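Local coordinates for 16S rRNA (guanine(1405)-N(7))-methyltransferase (Klebsiella pneumoniae, PDB 6PI9), which probably methylates the N7 position of guanine 1405 in 16S rRNA with S-adenosyl-L-methionine as methyl donor, conferring resistance to various aminoglycosides, at residues A[123-126]-A[127-130]; A[165-168]-A[169-172]; A[91-94]-A[95-98]. All blocks are in the same frame, centred on the assembly; numbering follows the deposited sequence.

Interaction 1: residues A[123-126]-A[127-130]; sequences GLNP and ILLG. With SAH (S-adenosyl-L-homocysteine), chain B.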
loop_
_atom_site.group_PDB
_atom_site.type_symbol
_atom_site.label_atom_id
_atom_site.label_comp_id
_atom_site.label_asym_id
_atom_site.label_seq_id
_atom_site.Cartn_x
_atom_site.Cartn_y
_atom_site.Cartn_z
ATOM N N GLY A 123 10.224 -9.104 6.613
ATOM C CA GLY A 123 10.691 -8.144 5.620
ATOM C C GLY A 123 12.186 -7.975 5.721
ATOM O O GLY A 123 12.922 -8.949 5.817
ATOM N N LEU A 124 12.655 -6.722 5.777
ATOM C CA LEU A 124 14.070 -6.470 6.046
ATOM C C LEU A 124 14.346 -6.069 7.496
ATOM O O LEU A 124 15.459 -5.659 7.818
ATOM C CB LEU A 124 14.610 -5.392 5.117
ATOM C CG LEU A 124 14.564 -5.730 3.628
ATOM C CD1 LEU A 124 15.090 -4.525 2.839
ATOM C CD2 LEU A 124 15.372 -7.015 3.260
ATOM N N ASN A 125 13.360 -6.181 8.383
ATOM C CA ASN A 125 13.557 -5.693 9.744
ATOM C C ASN A 125 14.728 -6.353 10.479
ATOM O O ASN A 125 15.329 -5.679 11.335
ATOM C CB ASN A 125 12.258 -5.867 10.535
ATOM C CG ASN A 125 12.356 -5.241 11.918
ATOM O OD1 ASN A 125 12.521 -4.011 12.043
ATOM N ND2 ASN A 125 12.295 -6.076 12.950
ATOM N N PRO A 126 15.085 -7.625 10.242
ATOM C CA PRO A 126 16.225 -8.205 10.998
ATOM C C PRO A 126 17.555 -7.556 10.695
ATOM O O PRO A 126 18.486 -7.630 11.523
ATOM C CB PRO A 126 16.185 -9.688 10.602
ATOM C CG PRO A 126 14.890 -9.823 9.663
ATOM C CD PRO A 126 14.112 -8.666 9.799
ATOM N N ILE A 127 17.683 -6.896 9.546
ATOM C CA ILE A 127 18.893 -6.120 9.292
ATOM C C ILE A 127 18.902 -4.843 10.140
ATOM O O ILE A 127 19.935 -4.463 10.698
ATOM C CB ILE A 127 19.003 -5.819 7.793
ATOM C CG1 ILE A 127 19.128 -7.132 7.016
ATOM C CG2 ILE A 127 20.195 -4.888 7.519
ATOM C CD1 ILE A 127 19.084 -6.954 5.520
ATOM N N LEU A 128 17.753 -4.178 10.263
ATOM C CA LEU A 128 17.631 -3.022 11.153
ATOM C C LEU A 128 17.944 -3.404 12.595
ATOM O O LEU A 128 18.800 -2.781 13.239
ATOM C CB LEU A 128 16.225 -2.425 11.041
ATOM C CG LEU A 128 15.906 -1.197 11.902
ATOM C CD1 LEU A 128 17.007 -0.129 11.715
ATOM C CD2 LEU A 128 14.557 -0.653 11.491
ATOM N N LEU A 129 17.254 -4.426 13.115
ATOM C CA LEU A 129 17.577 -4.998 14.427
ATOM C C LEU A 129 19.052 -5.305 14.590
ATOM O O LEU A 129 19.678 -4.937 15.591
ATOM C CB LEU A 129 16.794 -6.289 14.635
ATOM C CG LEU A 129 15.301 -6.135 14.755
ATOM C CD1 LEU A 129 14.699 -7.548 14.946
ATOM C CD2 LEU A 129 15.042 -5.225 15.916
ATOM N N GLY A 130 19.610 -6.069 13.668
ATOM C CA GLY A 130 20.981 -6.494 13.843
ATOM C C GLY A 130 21.944 -5.334 13.961
ATOM O O GLY A 130 22.930 -5.404 14.713
HETATM N N SAH B . 7.383 -6.939 9.965
HETATM C CA SAH B . 8.135 -6.204 8.923
HETATM C CB SAH B . 7.397 -6.245 7.597
HETATM C CG SAH B . 5.912 -5.781 7.593
HETATM S SD SAH B . 5.274 -5.623 5.861
HETATM C C SAH B . 8.364 -4.739 9.343
HETATM O O SAH B . 7.555 -4.253 10.161
HETATM O OXT SAH B . 9.282 -4.049 8.858
HETATM C "C5'" SAH B . 4.264 -7.166 5.808
HETATM C "C4'" SAH B . 5.103 -8.446 5.519
HETATM O "O4'" SAH B . 4.277 -9.617 5.706
HETATM C "C3'" SAH B . 5.767 -8.581 4.119
HETATM O "O3'" SAH B . 7.190 -8.777 4.251
HETATM C "C2'" SAH B . 5.133 -9.823 3.495
HETATM O "O2'" SAH B . 6.118 -10.542 2.748
HETATM C "C1'" SAH B . 4.743 -10.598 4.762
HETATM N N9 SAH B . 3.612 -11.491 4.594
HETATM C C8 SAH B . 2.375 -11.175 4.096
HETATM N N7 SAH B . 1.576 -12.276 4.234
HETATM C C5 SAH B . 2.339 -13.287 4.760
HETATM C C6 SAH B . 2.096 -14.607 5.063
HETATM N N6 SAH B . 0.947 -15.196 4.802
HETATM N N1 SAH B . 3.102 -15.332 5.679
HETATM C C2 SAH B . 4.328 -14.800 5.893
HETATM N N3 SAH B . 4.603 -13.494 5.585
HETATM C C4 SAH B . 3.587 -12.778 5.025
#
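Asn125 and Leu129 meet twice, once through the backbone and once through their side chains, at the start of the helix 125-131. The backbone O of Asn125 accepts from Leu129 N at 2.9 Å, a nearly straight bond (168° at the hydrogen). One residue further on, Pro126 O takes the N-H of Gly130, again at 2.9 Å. Leu124 stands at the N-cap, and its backbone O receives the N-H of Ile127 at 3.1 Å, a more bent i to i+3 bond just ahead of the i to i+4 bonds to Asn125 and Pro126.

The amide of Asn125 lies with CG anti to the backbone N (chi1 -174°), which swings it along the helix to the isopropyl end of Leu129: ND2 is 3.5 Å from Leu129 CD1. This apolar flank is no partner for ND2, whose hydrogen bond goes to Asp119 OD2. On its other branch OD1 lies 4.0 Å from Leu128 CD2. Apolar packing continues where Leu124 CD2 comes to 4.3 Å from Ile127 CD1, with helices 83-87 and 144-157 closing over both residues.

Gly123 starts the segment with a positive phi (53°), its N bonded to Asp141 OD2 and its CA 3.8 Å from SAH O3'. The touching residues are buried; three carbonyls are met by helical N-H groups and Asn125 ND2 by Asp119 from strand 117-120. Backbone bonding and one outside carboxylate thus satisfy these polar groups where the first crossover helix of a Rossmann-like beta-alpha-beta unit begins beside the cofactor.

Interaction 2: residues A[165-168]-A[169-172]; sequences ACDL and LSEI. With SAH (S-adenosyl-L-homocysteine), chain B.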
loop_
_atom_site.group_PDB
_atom_site.type_symbol
_atom_site.label_atom_id
_atom_site.label_comp_id
_atom_site.label_asym_id
_atom_site.label_seq_id
_atom_site.Cartn_x
_atom_site.Cartn_y
_atom_site.Cartn_z
ATOM N N ALA A 165 12.011 -19.233 4.692
ATOM C CA ALA A 165 10.657 -19.160 4.126
ATOM C C ALA A 165 9.576 -19.549 5.137
ATOM O O ALA A 165 9.656 -20.605 5.769
ATOM C CB ALA A 165 10.600 -20.116 2.945
ATOM N N CYS A 166 8.465 -18.812 5.150
ATOM C CA CYS A 166 7.363 -19.231 6.016
ATOM C C CYS A 166 6.072 -18.594 5.539
ATOM O O CYS A 166 6.028 -17.362 5.469
ATOM C CB CYS A 166 7.617 -18.723 7.449
ATOM S SG CYS A 166 6.216 -19.043 8.537
ATOM N N ASP A 167 5.029 -19.384 5.291
ATOM C CA ASP A 167 3.698 -18.819 5.001
ATOM C C ASP A 167 2.865 -19.002 6.266
ATOM O O ASP A 167 2.465 -20.125 6.590
ATOM C CB ASP A 167 3.034 -19.466 3.764
ATOM C CG ASP A 167 1.711 -18.756 3.377
ATOM O OD1 ASP A 167 1.067 -18.143 4.264
ATOM O OD2 ASP A 167 1.274 -18.878 2.213
ATOM N N LEU A 168 2.580 -17.892 6.941
ATOM C CA LEU A 168 1.864 -17.862 8.216
ATOM C C LEU A 168 0.378 -18.227 8.110
ATOM O O LEU A 168 -0.311 -18.309 9.145
ATOM C CB LEU A 168 2.033 -16.495 8.836
ATOM C CG LEU A 168 3.489 -16.231 9.294
ATOM C CD1 LEU A 168 3.575 -14.767 9.636
ATOM C CD2 LEU A 168 3.891 -17.047 10.542
ATOM N N LEU A 169 -0.157 -18.461 6.910
ATOM C CA LEU A 169 -1.490 -19.014 6.793
ATOM C C LEU A 169 -1.472 -20.526 6.836
ATOM O O LEU A 169 -2.506 -21.170 7.106
ATOM C CB LEU A 169 -2.146 -18.563 5.467
ATOM C CG LEU A 169 -3.081 -17.330 5.576
ATOM C CD1 LEU A 169 -4.212 -17.712 6.396
ATOM C CD2 LEU A 169 -2.514 -16.169 6.282
ATOM N N SER A 170 -0.344 -21.139 6.524
ATOM C CA SER A 170 -0.345 -22.578 6.580
ATOM C C SER A 170 0.614 -23.124 7.617
ATOM O O SER A 170 0.669 -24.350 7.800
ATOM C CB SER A 170 -0.078 -23.162 5.180
ATOM O OG SER A 170 0.884 -22.401 4.507
ATOM N N GLU A 171 1.311 -22.255 8.358
ATOM C CA GLU A 171 2.239 -22.738 9.377
ATOM C C GLU A 171 2.124 -21.842 10.605
ATOM O O GLU A 171 2.122 -20.625 10.463
ATOM C CB GLU A 171 3.682 -22.720 8.833
ATOM C CG GLU A 171 4.722 -23.139 9.841
ATOM C CD GLU A 171 6.188 -22.901 9.405
ATOM O OE1 GLU A 171 6.498 -22.601 8.222
ATOM O OE2 GLU A 171 7.048 -23.060 10.280
ATOM N N ILE A 172 2.037 -22.428 11.785
ATOM C CA ILE A 172 2.216 -21.675 13.036
ATOM C C ILE A 172 3.619 -21.961 13.499
ATOM O O ILE A 172 3.951 -23.148 13.757
ATOM C CB ILE A 172 1.150 -22.073 14.067
ATOM C CG1 ILE A 172 -0.157 -21.340 13.722
ATOM C CG2 ILE A 172 1.598 -21.708 15.477
ATOM C CD1 ILE A 172 -1.257 -21.570 14.726
HETATM N N SAH B . 7.383 -6.939 9.965
HETATM C CA SAH B . 8.135 -6.204 8.923
HETATM C CB SAH B . 7.397 -6.245 7.597
HETATM C CG SAH B . 5.912 -5.781 7.593
HETATM S SD SAH B . 5.274 -5.623 5.861
HETATM C C SAH B . 8.364 -4.739 9.343
HETATM O O SAH B . 7.555 -4.253 10.161
HETATM O OXT SAH B . 9.282 -4.049 8.858
HETATM C "C5'" SAH B . 4.264 -7.166 5.808
HETATM C "C4'" SAH B . 5.103 -8.446 5.519
HETATM O "O4'" SAH B . 4.277 -9.617 5.706
HETATM C "C3'" SAH B . 5.767 -8.581 4.119
HETATM O "O3'" SAH B . 7.190 -8.777 4.251
HETATM C "C2'" SAH B . 5.133 -9.823 3.495
HETATM O "O2'" SAH B . 6.118 -10.542 2.748
HETATM C "C1'" SAH B . 4.743 -10.598 4.762
HETATM N N9 SAH B . 3.612 -11.491 4.594
HETATM C C8 SAH B . 2.375 -11.175 4.096
HETATM N N7 SAH B . 1.576 -12.276 4.234
HETATM C C5 SAH B . 2.339 -13.287 4.760
HETATM C C6 SAH B . 2.096 -14.607 5.063
HETATM N N6 SAH B . 0.947 -15.196 4.802
HETATM N N1 SAH B . 3.102 -15.332 5.679
HETATM C C2 SAH B . 4.328 -14.800 5.893
HETATM N N3 SAH B . 4.603 -13.494 5.585
HETATM C C4 SAH B . 3.587 -12.778 5.025
HETATM O O HOH W 1 5.633 -22.129 5.759
HETATM O O HOH W 2 0.730 -21.541 1.673
#
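Asp167 and Leu169 form an Asx turn in the loop that follows strand 162-165 of this Rossmann-like methyltransferase fold, at the adenine end of the cofactor pocket. Asp167 OD1 accepts the N-H of Leu169 at 2.9 Å (166° at the hydrogen), met on the anti side and 31° out of the carboxylate plane. The same oxygen receives SAH N6 at 3.0 Å, so one carboxylate atom ties the turn to the amino group of adenine. With CG anti to its backbone N (chi1 -174°), the Asp167 side chain leans forward along the chain to meet both donors. Its other oxygen, OD2, is taken by Arg29, Thr26 and a water that also bonds Ser170 OG.

A backbone turn accompanies the Asx turn: Ser170 N bonds Asp167 O at 3.0 Å, and Glu171 N adds a weak bond to the same oxygen.

The leucines diverge around the ligand. Leu168 sends its N-H to SAH N1 in a nearly straight bond, while its own side chain turns back to the ring, CD1 lying 3.8 Å from SAH C2. Leu169 approaches from the amino side through CD2, 3.9 Å from SAH N6, and leans on helix 186-192 beyond. Together the N1 and N6 bonds read the Watson-Crick edge of adenine, a pattern consistent with selection for the adenosyl group.

Glu171, extended from CB outward, reaches back alongside Cys166, and its OE2 makes a salt bridge with Arg164. Its OE1 accepts from a water at 2.7 Å, and that water in turn accepts the N-H of Asp167 at 2.8 Å.

Interaction 3: residues A[91-94]-A[95-98]; sequences ASTR and ERLP. With SAH (S-adenosyl-L-homocysteine), chain B.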
loop_
_atom_site.group_PDB
_atom_site.type_symbol
_atom_site.label_atom_id
_atom_site.label_comp_id
_atom_site.label_asym_id
_atom_site.label_seq_id
_atom_site.Cartn_x
_atom_site.Cartn_y
_atom_site.Cartn_z
ATOM N N ALA A 91 9.305 -0.745 2.296
ATOM C CA ALA A 91 8.369 0.261 2.800
ATOM C C ALA A 91 8.244 0.222 4.323
ATOM O O ALA A 91 8.212 1.271 4.977
ATOM C CB ALA A 91 6.999 0.062 2.151
ATOM N N SER A 92 8.185 -0.983 4.915
ATOM C CA SER A 92 7.984 -1.075 6.368
ATOM C C SER A 92 9.215 -0.631 7.164
ATOM O O SER A 92 9.078 -0.044 8.256
ATOM C CB SER A 92 7.596 -2.510 6.751
ATOM O OG SER A 92 6.455 -2.946 6.015
ATOM N N THR A 93 10.433 -0.894 6.658
ATOM C CA THR A 93 11.606 -0.438 7.408
ATOM C C THR A 93 11.845 1.058 7.222
ATOM O O THR A 93 12.182 1.763 8.186
ATOM C CB THR A 93 12.863 -1.227 7.028
ATOM O OG1 THR A 93 12.847 -1.521 5.626
ATOM C CG2 THR A 93 12.957 -2.522 7.871
ATOM N N ARG A 94 11.636 1.570 6.010
ATOM C CA ARG A 94 11.804 3.006 5.830
ATOM C C ARG A 94 10.846 3.778 6.732
ATOM O O ARG A 94 11.231 4.791 7.328
ATOM C CB ARG A 94 11.595 3.390 4.377
ATOM C CG ARG A 94 11.875 4.868 4.141
ATOM C CD ARG A 94 11.427 5.285 2.764
ATOM N NE ARG A 94 10.083 4.798 2.493
ATOM C CZ ARG A 94 9.765 4.027 1.462
ATOM N NH1 ARG A 94 10.695 3.685 0.588
ATOM N NH2 ARG A 94 8.514 3.615 1.297
ATOM N N GLU A 95 9.609 3.276 6.889
ATOM C CA GLU A 95 8.681 3.876 7.844
ATOM C C GLU A 95 9.299 4.002 9.231
ATOM O O GLU A 95 9.097 5.017 9.914
ATOM C CB GLU A 95 7.384 3.055 7.898
ATOM C CG GLU A 95 6.545 3.229 6.649
ATOM C CD GLU A 95 5.379 2.249 6.477
ATOM O OE1 GLU A 95 5.214 1.278 7.273
ATOM O OE2 GLU A 95 4.625 2.445 5.488
ATOM N N ARG A 96 10.073 2.994 9.654
ATOM C CA ARG A 96 10.598 2.891 11.014
ATOM C C ARG A 96 11.929 3.617 11.232
ATOM O O ARG A 96 12.248 3.940 12.387
ATOM C CB ARG A 96 10.776 1.411 11.391
ATOM C CG ARG A 96 10.904 1.124 12.888
ATOM C CD ARG A 96 10.763 -0.369 13.156
ATOM N NE ARG A 96 9.426 -0.849 12.776
ATOM C CZ ARG A 96 9.164 -1.614 11.725
ATOM N NH1 ARG A 96 10.154 -2.063 10.938
ATOM N NH2 ARG A 96 7.898 -2.002 11.496
ATOM N N LEU A 97 12.715 3.859 10.167
ATOM C CA LEU A 97 14.054 4.437 10.314
ATOM C C LEU A 97 14.102 5.723 11.131
ATOM O O LEU A 97 14.963 5.835 12.021
ATOM C CB LEU A 97 14.656 4.697 8.934
ATOM C CG LEU A 97 15.162 3.482 8.215
ATOM C CD1 LEU A 97 15.457 3.881 6.786
ATOM C CD2 LEU A 97 16.396 3.016 8.929
ATOM N N PRO A 98 13.281 6.736 10.861
ATOM C CA PRO A 98 13.434 7.984 11.629
ATOM C C PRO A 98 13.119 7.838 13.114
ATOM O O PRO A 98 13.705 8.560 13.932
ATOM C CB PRO A 98 12.477 8.951 10.916
ATOM C CG PRO A 98 11.529 8.123 10.190
ATOM C CD PRO A 98 12.283 6.877 9.789
HETATM N N SAH B . 7.383 -6.939 9.965
HETATM C CA SAH B . 8.135 -6.204 8.923
HETATM C CB SAH B . 7.397 -6.245 7.597
HETATM C CG SAH B . 5.912 -5.781 7.593
HETATM S SD SAH B . 5.274 -5.623 5.861
HETATM C C SAH B . 8.364 -4.739 9.343
HETATM O O SAH B . 7.555 -4.253 10.161
HETATM O OXT SAH B . 9.282 -4.049 8.858
HETATM C "C5'" SAH B . 4.264 -7.166 5.808
HETATM C "C4'" SAH B . 5.103 -8.446 5.519
HETATM O "O4'" SAH B . 4.277 -9.617 5.706
HETATM C "C3'" SAH B . 5.767 -8.581 4.119
HETATM O "O3'" SAH B . 7.190 -8.777 4.251
HETATM C "C2'" SAH B . 5.133 -9.823 3.495
HETATM O "O2'" SAH B . 6.118 -10.542 2.748
HETATM C "C1'" SAH B . 4.743 -10.598 4.762
HETATM N N9 SAH B . 3.612 -11.491 4.594
HETATM C C8 SAH B . 2.375 -11.175 4.096
HETATM N N7 SAH B . 1.576 -12.276 4.234
HETATM C C5 SAH B . 2.339 -13.287 4.760
HETATM C C6 SAH B . 2.096 -14.607 5.063
HETATM N N6 SAH B . 0.947 -15.196 4.802
HETATM N N1 SAH B . 3.102 -15.332 5.679
HETATM C C2 SAH B . 4.328 -14.800 5.893
HETATM N N3 SAH B . 4.603 -13.494 5.585
HETATM C C4 SAH B . 3.587 -12.778 5.025
HETATM O O HOH W 3 4.472 -1.295 5.972
#
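Glu95 N to Ala91 O at 3.1 Å and Leu97 N to Thr93 O at 2.9 Å are i to i+4 bonds of the short helix 91-96, with a weak one from Arg96 N to Ser92 O between them, and weak i to i+3 bonds (Arg96 N to Thr93 O, Leu97 N to Arg94 O) join them as the helix ends.

Arg96 carries the ligand contact. Its CG lies anti to the backbone N (chi1 -162°) and the chain bends at chi3, which brings the guanidinium back beside the preceding turn. There the two terminal nitrogens grip the cofactor carboxylate: NH1 donates to SAH OXT at 3.0 Å and close to straight (167°), and NH2 to SAH O at 2.6 Å with a more bent angle (144°). OXT lies in the guanidinium plane at its edge and O near that plane; the oxygens meet the guanidinium edge, while the carboxylate plane is rotated against it. Ser92 O sits over one face of the guanidinium, and NE forms a salt bridge with Glu252, a second-shell carboxylate that would limit the rotation of the group.

Ser92 CB lies close beside SAH OXT, at 3.1 Å. Glu95, extended beyond CG, folds back over the first turn so that CG is 3.1 Å from Ala91 O. Its OE1 receives a water at 3.0 Å that also bonds Ser92 OG, and it forms a salt bridge with Lys184. On the outer side, Arg94 NE bonds Thr50 OG1 of the second subunit.

An arginine whose NH1 and NH2 each bond one carboxylate oxygen of S-adenosyl-L-homocysteine identifies this helix as the amino-acid end of the methyltransferase cofactor site.

All three interactions line one S-adenosyl-L-homocysteine molecule, at different points along its length. Interactions 1 and 3 touch, with Thr93 CG2 3.7 Å from Asn125 N, and both are buried helical turns, interaction 3 at the amino-acid part of the ligand, interaction 1 between it and the ribose. Interaction 2 is partly exposed and lies in a loop, its centre about 24 Å from that of interaction 3, at the adenine. The chemistry follows these places: 123-130 is mostly backbone bonds and apolar packing; in 165-172 the charged groups pair with arginines outside it while Asp167 OD1 and Leu168 N bind adenine; in 91-98 the charge of Arg96 meets the ligand itself. Among the three, 91-98 alone reaches the second subunit.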